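Local coordinates for protein PelD (Pseudomonas aeruginosa, PDB 4EU0) that binds cyclic di-GMP, chiefly through its GGDEF domain, and acts as an effector of that messenger in pellicle formation, at residues A22-L27 and I117-A122; F190-A195 and E200-L205. One frame throughout, in Å; residues are numbered along the deposited sequence.

Overall arrangement
The two contacts belong to different domains. Contact 1 comes first along the chain and is complete before contact 2 begins; it lies in the GAF domain, where the short helix 23-26 meets strand 117-123 of a five-stranded antiparallel sheet. Contact 2 lies in the GGDEF domain and packs helix 198-207 against strand 185-192 of a separate four-stranded sheet. They lie about 41 Å apart, centre to centre, on opposite sides of the chain's centre, with nearest atoms about 27 Å apart, and no helix or strand is common to both. Bound cyclic di-GMP comes within about 9 Å of the Phe-190 side chain in contact 2, whereas contact 1 is remote from the nucleotide site.

Contact 1 (A22-L27 and I117-A122); sequences APLDAL and ILALLA
Leu-24 reaches from the helix 23-26 to strand 117-122 and meets Ala-119 with both branches of its fork. Its CD1 and CD2 each come to 4.0 Å from Ala-119 CB, so the small methyl sits against the spread end of the leucine. CD2 also lies 3.7 Å from Leu-118 O, a van der Waals contact with the strand backbone. The reach depends on the first torsion of Leu-24: CG stands opposite the backbone N (chi1 -177°), which carries the fork outward from the helix. The touch is slight, burying 94 Å² in all, and no hydrogen bond crosses it. Further out, Leu-24 also packs on Leu-60 and on Arg-48 of strand 43-48. The short helix is tied by the bond from Ala-26 N to Ala-22 O (3.1 Å), with Ala-22 as N-cap, while Leu-27 packs on Leu-10, Leu-13 and Leu-14 of helix 2-16. On the strand side, backbone bonds link Leu-118 to Val-49 and to Leu-110. Strand 117-123 thus runs between 43-48 and 106-111, in the middle of the 2-1-5-4-3 antiparallel sheet of the GAF fold.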
ATOM      1  N   ALA A  22     -20.227  -6.559   2.485  1.00 52.65           N
ATOM      2  CA  ALA A  22     -18.889  -7.131   2.545  1.00 50.12           C
ATOM      3  C   ALA A  22     -18.069  -6.699   1.323  1.00 47.79           C
ATOM      4  O   ALA A  22     -18.476  -6.947   0.183  1.00 48.40           O
ATOM      5  CB  ALA A  22     -18.974  -8.647   2.645  1.00 50.98           C
ATOM      6  N   PRO A  23     -16.916  -6.043   1.562  1.00 45.32           N
ATOM      7  CA  PRO A  23     -16.100  -5.390   0.530  1.00 43.15           C
ATOM      8  C   PRO A  23     -15.697  -6.293  -0.636  1.00 42.31           C
ATOM      9  O   PRO A  23     -15.789  -5.875  -1.795  1.00 41.88           O
ATOM     10  CB  PRO A  23     -14.856  -4.943   1.305  1.00 41.44           C
ATOM     11  CG  PRO A  23     -15.325  -4.779   2.694  1.00 42.80           C
ATOM     12  CD  PRO A  23     -16.325  -5.870   2.902  1.00 44.67           C
ATOM     13  N   LEU A  24     -15.257  -7.511  -0.335  1.00 41.93           N
ATOM     14  CA  LEU A  24     -14.807  -8.439  -1.374  1.00 41.35           C
ATOM     15  C   LEU A  24     -15.944  -8.823  -2.329  1.00 42.83           C
ATOM     16  O   LEU A  24     -15.720  -8.977  -3.528  1.00 42.50           O
ATOM     17  CB  LEU A  24     -14.146  -9.682  -0.758  1.00 41.23           C
ATOM     18  CG  LEU A  24     -13.547 -10.759  -1.675  1.00 40.35           C
ATOM     19  CD1 LEU A  24     -12.497 -10.202  -2.636  1.00 38.01           C
ATOM     20  CD2 LEU A  24     -12.974 -11.902  -0.854  1.00 40.68           C
ATOM     21  N   ASP A  25     -17.156  -8.949  -1.787  1.00 44.47           N
ATOM     22  CA  ASP A  25     -18.355  -9.253  -2.572  1.00 46.31           C
ATOM     23  C   ASP A  25     -18.766  -8.110  -3.496  1.00 46.21           C
ATOM     24  O   ASP A  25     -18.980  -8.319  -4.693  1.00 46.79           O
ATOM     25  CB  ASP A  25     -19.530  -9.602  -1.649  1.00 48.59           C
ATOM     26  CG  ASP A  25     -19.357 -10.936  -0.955  1.00 49.91           C
ATOM     27  OD1 ASP A  25     -18.816 -11.873  -1.581  1.00 50.59           O
ATOM     28  OD2 ASP A  25     -19.779 -11.054   0.216  1.00 52.44           O
ATOM     29  N   ALA A  26     -18.876  -6.910  -2.929  1.00 45.44           N
ATOM     30  CA  ALA A  26     -19.360  -5.730  -3.646  1.00 45.64           C
ATOM     31  C   ALA A  26     -18.433  -5.249  -4.762  1.00 43.72           C
ATOM     32  O   ALA A  26     -18.889  -4.668  -5.750  1.00 44.46           O
ATOM     33  CB  ALA A  26     -19.630  -4.597  -2.666  1.00 45.84           C
ATOM     34  N   LEU A  27     -17.134  -5.480  -4.600  1.00 41.37           N
ATOM     35  CA  LEU A  27     -16.155  -4.976  -5.558  1.00 39.49           C
ATOM     36  C   LEU A  27     -15.410  -6.070  -6.315  1.00 38.29           C
ATOM     37  O   LEU A  27     -14.437  -5.790  -7.014  1.00 36.79           O
ATOM     38  CB  LEU A  27     -15.194  -4.000  -4.876  1.00 38.21           C
ATOM     39  CG  LEU A  27     -15.786  -2.588  -4.860  1.00 39.88           C
ATOM     40  CD1 LEU A  27     -15.650  -1.929  -3.508  1.00 40.11           C
ATOM     41  CD2 LEU A  27     -15.177  -1.732  -5.954  1.00 40.07           C
ATOM     42  N   ILE A 117      -4.701 -14.701   3.638  1.00 24.16           N
ATOM     43  CA  ILE A 117      -5.136 -14.871   2.250  1.00 24.00           C
ATOM     44  C   ILE A 117      -6.634 -14.614   2.220  1.00 24.40           C
ATOM     45  O   ILE A 117      -7.416 -15.420   2.733  1.00 25.65           O
ATOM     46  CB  ILE A 117      -4.889 -16.320   1.723  1.00 24.99           C
ATOM     47  CG1 ILE A 117      -3.596 -16.940   2.284  1.00 26.64           C
ATOM     48  CG2 ILE A 117      -5.002 -16.386   0.199  1.00 24.89           C
ATOM     49  CD1 ILE A 117      -2.313 -16.264   1.955  1.00 27.91           C
ATOM     50  N   LEU A 118      -7.022 -13.480   1.641  1.00 23.56           N
ATOM     51  CA  LEU A 118      -8.423 -13.073   1.580  1.00 24.37           C
ATOM     52  C   LEU A 118      -9.144 -13.698   0.396  1.00 24.35           C
ATOM     53  O   LEU A 118     -10.323 -14.034   0.497  1.00 25.38           O
ATOM     54  CB  LEU A 118      -8.530 -11.551   1.479  1.00 23.75           C
ATOM     55  CG  LEU A 118      -8.447 -10.693   2.746  1.00 25.96           C
ATOM     56  CD1 LEU A 118      -7.106 -10.816   3.449  1.00 28.61           C
ATOM     57  CD2 LEU A 118      -8.704  -9.251   2.368  1.00 27.18           C
ATOM     58  N   ALA A 119      -8.419 -13.846  -0.713  1.00 23.37           N
ATOM     59  CA  ALA A 119      -9.006 -14.230  -1.997  1.00 23.47           C
ATOM     60  C   ALA A 119      -7.975 -14.877  -2.907  1.00 22.92           C
ATOM     61  O   ALA A 119      -6.769 -14.808  -2.655  1.00 21.87           O
ATOM     62  CB  ALA A 119      -9.621 -13.012  -2.682  1.00 23.07           C
ATOM     63  N   LEU A 120      -8.465 -15.499  -3.977  1.00 23.46           N
ATOM     64  CA  LEU A 120      -7.611 -16.180  -4.935  1.00 23.05           C
ATOM     65  C   LEU A 120      -7.984 -15.753  -6.356  1.00 22.47           C
ATOM     66  O   LEU A 120      -9.157 -15.767  -6.720  1.00 23.32           O
ATOM     67  CB  LEU A 120      -7.784 -17.695  -4.749  1.00 24.62           C
ATOM     68  CG  LEU A 120      -7.119 -18.731  -5.654  1.00 25.85           C
ATOM     69  CD1 LEU A 120      -7.225 -20.101  -4.997  1.00 29.62           C
ATOM     70  CD2 LEU A 120      -7.799 -18.770  -6.989  1.00 29.24           C
ATOM     71  N   LEU A 121      -6.986 -15.361  -7.146  1.00 21.12           N
ATOM     72  CA  LEU A 121      -7.165 -15.181  -8.587  1.00 21.44           C
ATOM     73  C   LEU A 121      -6.686 -16.452  -9.284  1.00 21.93           C
ATOM     74  O   LEU A 121      -5.518 -16.815  -9.156  1.00 22.13           O
ATOM     75  CB  LEU A 121      -6.365 -13.973  -9.105  1.00 19.76           C
ATOM     76  CG  LEU A 121      -6.287 -13.774 -10.628  1.00 20.36           C
ATOM     77  CD1 LEU A 121      -7.612 -13.297 -11.186  1.00 21.47           C
ATOM     78  CD2 LEU A 121      -5.170 -12.808 -11.012  1.00 18.53           C
ATOM     79  N   ALA A 122      -7.591 -17.127  -9.995  1.00 23.43           N
ATOM     80  CA  ALA A 122      -7.257 -18.329 -10.758  1.00 24.16           C
ATOM     81  C   ALA A 122      -7.341 -18.015 -12.242  1.00 24.75           C
ATOM     82  O   ALA A 122      -8.401 -17.651 -12.746  1.00 25.65           O
ATOM     83  CB  ALA A 122      -8.201 -19.479 -10.403  1.00 25.30           C
TER

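Contact 2 (F190-A195 and E200-L205); sequences FELTDA and EVQRLL
The carbonyl oxygen of Leu-205 is held by two hydrogen bonds, from Ser-208 OG and Gln-215 NE2, while the side chain of the same residue lies over Phe-190. Leu-205 CD2 stands above the centre of the phenyl ring, 4.1 Å from its centroid and 7° off the ring normal, a CH-pi contact. The other branch, CD1, sits at the root of the ring, 3.8 Å from Phe-190 CB. The two methyls therefore follow the phenylalanine from its stem onto its face. One turn earlier on the helix, Val-201 and Gln-202 meet the fork of Leu-192 from the strand: CD2 meets Val-201 CG1 at 3.8 Å, and CD1 meets Gln-202 CB, also at 3.8 Å. Beyond that CB the glutamine runs out extended, with CG opposite its backbone N (chi1 -168°). Its amide is engaged at both ends, NE2 with Glu-206 OE2 and OE1 with Arg-225 NH1. This is a strand followed directly by a helix that folds back nearly antiparallel (158°) over the sheet of the GGDEF domain; the axes of 190-192 and 200-205 approach to 9.9 Å at the closest. The Phe-190 side chain is about 9 Å from bound cyclic di-GMP, not touching it. Phe-190 also touches Val-229 of strand 225-231, Val-265 of strand 265-272 and Leu-246 of helix 236-253, so helices 198-207 and 236-253 both meet its side chain on the same face of the four-stranded sheet.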
ATOM      1  N   PHE A 190       9.182  15.665   9.111  1.00 10.59           N
ATOM      2  CA  PHE A 190       9.344  17.101   9.286  1.00 10.96           C
ATOM      3  C   PHE A 190       9.332  17.409  10.769  1.00 11.65           C
ATOM      4  O   PHE A 190       8.298  17.283  11.426  1.00 11.56           O
ATOM      5  CB  PHE A 190       8.245  17.875   8.545  1.00  9.91           C
ATOM      6  CG  PHE A 190       8.215  17.619   7.066  1.00 10.43           C
ATOM      7  CD1 PHE A 190       9.018  18.356   6.207  1.00 12.22           C
ATOM      8  CD2 PHE A 190       7.363  16.661   6.521  1.00 10.17           C
ATOM      9  CE1 PHE A 190       9.010  18.123   4.828  1.00 12.71           C
ATOM     10  CE2 PHE A 190       7.329  16.430   5.136  1.00  8.84           C
ATOM     11  CZ  PHE A 190       8.149  17.158   4.291  1.00 11.45           C
ATOM     12  N   GLU A 191      10.497  17.767  11.308  1.00 12.66           N
ATOM     13  CA  GLU A 191      10.609  18.100  12.716  1.00 13.77           C
ATOM     14  C   GLU A 191      10.468  19.606  12.867  1.00 13.82           C
ATOM     15  O   GLU A 191      11.201  20.369  12.247  1.00 13.36           O
ATOM     16  CB  GLU A 191      11.949  17.625  13.277  1.00 15.14           C
ATOM     17  CG  GLU A 191      12.106  17.898  14.768  1.00 17.98           C
ATOM     18  CD  GLU A 191      13.510  17.637  15.288  1.00 23.01           C
ATOM     19  OE1 GLU A 191      14.438  17.403  14.481  1.00 24.30           O
ATOM     20  OE2 GLU A 191      13.680  17.678  16.526  1.00 25.53           O
ATOM     21  N   LEU A 192       9.498  20.027  13.671  1.00 14.02           N
ATOM     22  CA  LEU A 192       9.170  21.440  13.769  1.00 14.87           C
ATOM     23  C   LEU A 192       9.766  22.016  15.045  1.00 16.30           C
ATOM     24  O   LEU A 192       9.228  21.833  16.140  1.00 18.06           O
ATOM     25  CB  LEU A 192       7.651  21.650  13.684  1.00 14.31           C
ATOM     26  CG  LEU A 192       6.959  20.865  12.554  1.00 14.14           C
ATOM     27  CD1 LEU A 192       5.470  21.212  12.490  1.00 15.11           C
ATOM     28  CD2 LEU A 192       7.609  21.095  11.206  1.00 14.41           C
ATOM     29  N   THR A 193      10.886  22.715  14.887  1.00 17.02           N
ATOM     30  CA  THR A 193      11.727  23.104  16.015  1.00 18.29           C
ATOM     31  C   THR A 193      11.407  24.478  16.587  1.00 18.88           C
ATOM     32  O   THR A 193      11.927  24.848  17.641  1.00 20.24           O
ATOM     33  CB  THR A 193      13.224  23.045  15.639  1.00 18.77           C
ATOM     34  OG1 THR A 193      13.520  24.055  14.668  1.00 18.63           O
ATOM     35  CG2 THR A 193      13.573  21.683  15.071  1.00 19.43           C
ATOM     36  N   ASP A 194      10.591  25.251  15.872  1.00 18.69           N
ATOM     37  CA  ASP A 194      10.219  26.591  16.322  1.00 19.55           C
ATOM     38  C   ASP A 194       8.737  26.580  16.669  1.00 19.49           C
ATOM     39  O   ASP A 194       7.894  26.517  15.773  1.00 19.39           O
ATOM     40  CB  ASP A 194      10.501  27.625  15.228  1.00 19.20           C
ATOM     41  CG  ASP A 194      10.347  29.077  15.710  1.00 20.87           C
ATOM     42  OD1 ASP A 194       9.447  29.399  16.525  1.00 19.29           O
ATOM     43  OD2 ASP A 194      11.141  29.914  15.253  1.00 24.09           O
ATOM     44  N   ALA A 195       8.442  26.663  17.969  1.00 20.28           N
ATOM     45  CA  ALA A 195       7.072  26.552  18.494  1.00 20.77           C
ATOM     46  C   ALA A 195       6.140  27.707  18.120  1.00 20.69           C
ATOM     47  O   ALA A 195       4.918  27.602  18.296  1.00 21.32           O
ATOM     48  CB  ALA A 195       7.100  26.368  20.011  1.00 22.31           C
ATOM     49  N   GLU A 200       1.006  26.146  12.594  1.00 14.26           N
ATOM     50  CA  GLU A 200       0.604  26.534  11.239  1.00 13.83           C
ATOM     51  C   GLU A 200       1.385  25.802  10.154  1.00 12.62           C
ATOM     52  O   GLU A 200       0.831  25.486   9.100  1.00 13.03           O
ATOM     53  CB  GLU A 200       0.647  28.049  11.040  1.00 13.80           C
ATOM     54  CG  GLU A 200      -0.449  28.770  11.813  1.00 15.61           C
ATOM     55  CD  GLU A 200      -1.833  28.381  11.358  1.00 16.38           C
ATOM     56  OE1 GLU A 200      -2.080  28.362  10.132  1.00 15.67           O
ATOM     57  OE2 GLU A 200      -2.692  28.119  12.231  1.00 18.76           O
ATOM     58  N   VAL A 201       2.661  25.526  10.413  1.00 12.44           N
ATOM     59  CA  VAL A 201       3.451  24.707   9.484  1.00 11.92           C
ATOM     60  C   VAL A 201       2.832  23.310   9.389  1.00 11.79           C
ATOM     61  O   VAL A 201       2.631  22.772   8.286  1.00 11.85           O
ATOM     62  CB  VAL A 201       4.935  24.625   9.920  1.00 11.79           C
ATOM     63  CG1 VAL A 201       5.680  23.607   9.082  1.00 12.05           C
ATOM     64  CG2 VAL A 201       5.592  25.994   9.784  1.00 12.01           C
ATOM     65  N   GLN A 202       2.494  22.732  10.537  1.00 12.33           N
ATOM     66  CA  GLN A 202       1.890  21.395  10.542  1.00 13.03           C
ATOM     67  C   GLN A 202       0.575  21.377   9.763  1.00 13.48           C
ATOM     68  O   GLN A 202       0.321  20.453   8.981  1.00 13.46           O
ATOM     69  CB  GLN A 202       1.671  20.884  11.962  1.00 14.21           C
ATOM     70  CG  GLN A 202       1.322  19.392  12.020  1.00 15.64           C
ATOM     71  CD  GLN A 202       1.100  18.918  13.440  1.00 19.63           C
ATOM     72  OE1 GLN A 202       2.006  18.980  14.274  1.00 21.20           O
ATOM     73  NE2 GLN A 202      -0.107  18.439  13.721  1.00 21.05           N
ATOM     74  N   ARG A 203      -0.242  22.408   9.949  1.00 13.66           N
ATOM     75  CA  ARG A 203      -1.519  22.466   9.249  1.00 14.09           C
ATOM     76  C   ARG A 203      -1.325  22.539   7.741  1.00 13.84           C
ATOM     77  O   ARG A 203      -2.096  21.941   6.982  1.00 13.87           O
ATOM     78  CB  ARG A 203      -2.361  23.639   9.744  1.00 14.64           C
ATOM     79  CG  ARG A 203      -2.966  23.393  11.102  1.00 16.31           C
ATOM     80  CD  ARG A 203      -3.596  24.647  11.660  1.00 18.02           C
ATOM     81  NE  ARG A 203      -4.290  24.383  12.919  1.00 20.11           N
ATOM     82  CZ  ARG A 203      -5.545  23.959  13.014  1.00 22.29           C
ATOM     83  NH1 ARG A 203      -6.274  23.755  11.921  1.00 23.04           N
ATOM     84  NH2 ARG A 203      -6.079  23.747  14.210  1.00 25.57           N
ATOM     85  N   LEU A 204      -0.303  23.280   7.307  1.00 13.48           N
ATOM     86  CA  LEU A 204       0.000  23.360   5.881  1.00 13.65           C
ATOM     87  C   LEU A 204       0.469  21.999   5.355  1.00 13.09           C
ATOM     88  O   LEU A 204       0.058  21.560   4.287  1.00 12.63           O
ATOM     89  CB  LEU A 204       1.028  24.473   5.596  1.00 14.29           C
ATOM     90  CG  LEU A 204       1.211  24.858   4.123  1.00 15.65           C
ATOM     91  CD1 LEU A 204      -0.013  25.580   3.584  1.00 18.54           C
ATOM     92  CD2 LEU A 204       2.455  25.721   3.945  1.00 16.58           C
ATOM     93  N   LEU A 205       1.323  21.326   6.119  1.00 12.85           N
ATOM     94  CA  LEU A 205       1.788  19.991   5.733  1.00 12.80           C
ATOM     95  C   LEU A 205       0.614  19.001   5.672  1.00 13.47           C
ATOM     96  O   LEU A 205       0.490  18.235   4.707  1.00 14.35           O
ATOM     97  CB  LEU A 205       2.890  19.516   6.688  1.00 12.94           C
ATOM     98  CG  LEU A 205       4.243  20.214   6.549  1.00 12.33           C
ATOM     99  CD1 LEU A 205       5.110  19.863   7.758  1.00 14.54           C
ATOM    100  CD2 LEU A 205       4.950  19.830   5.222  1.00 16.29           C
TER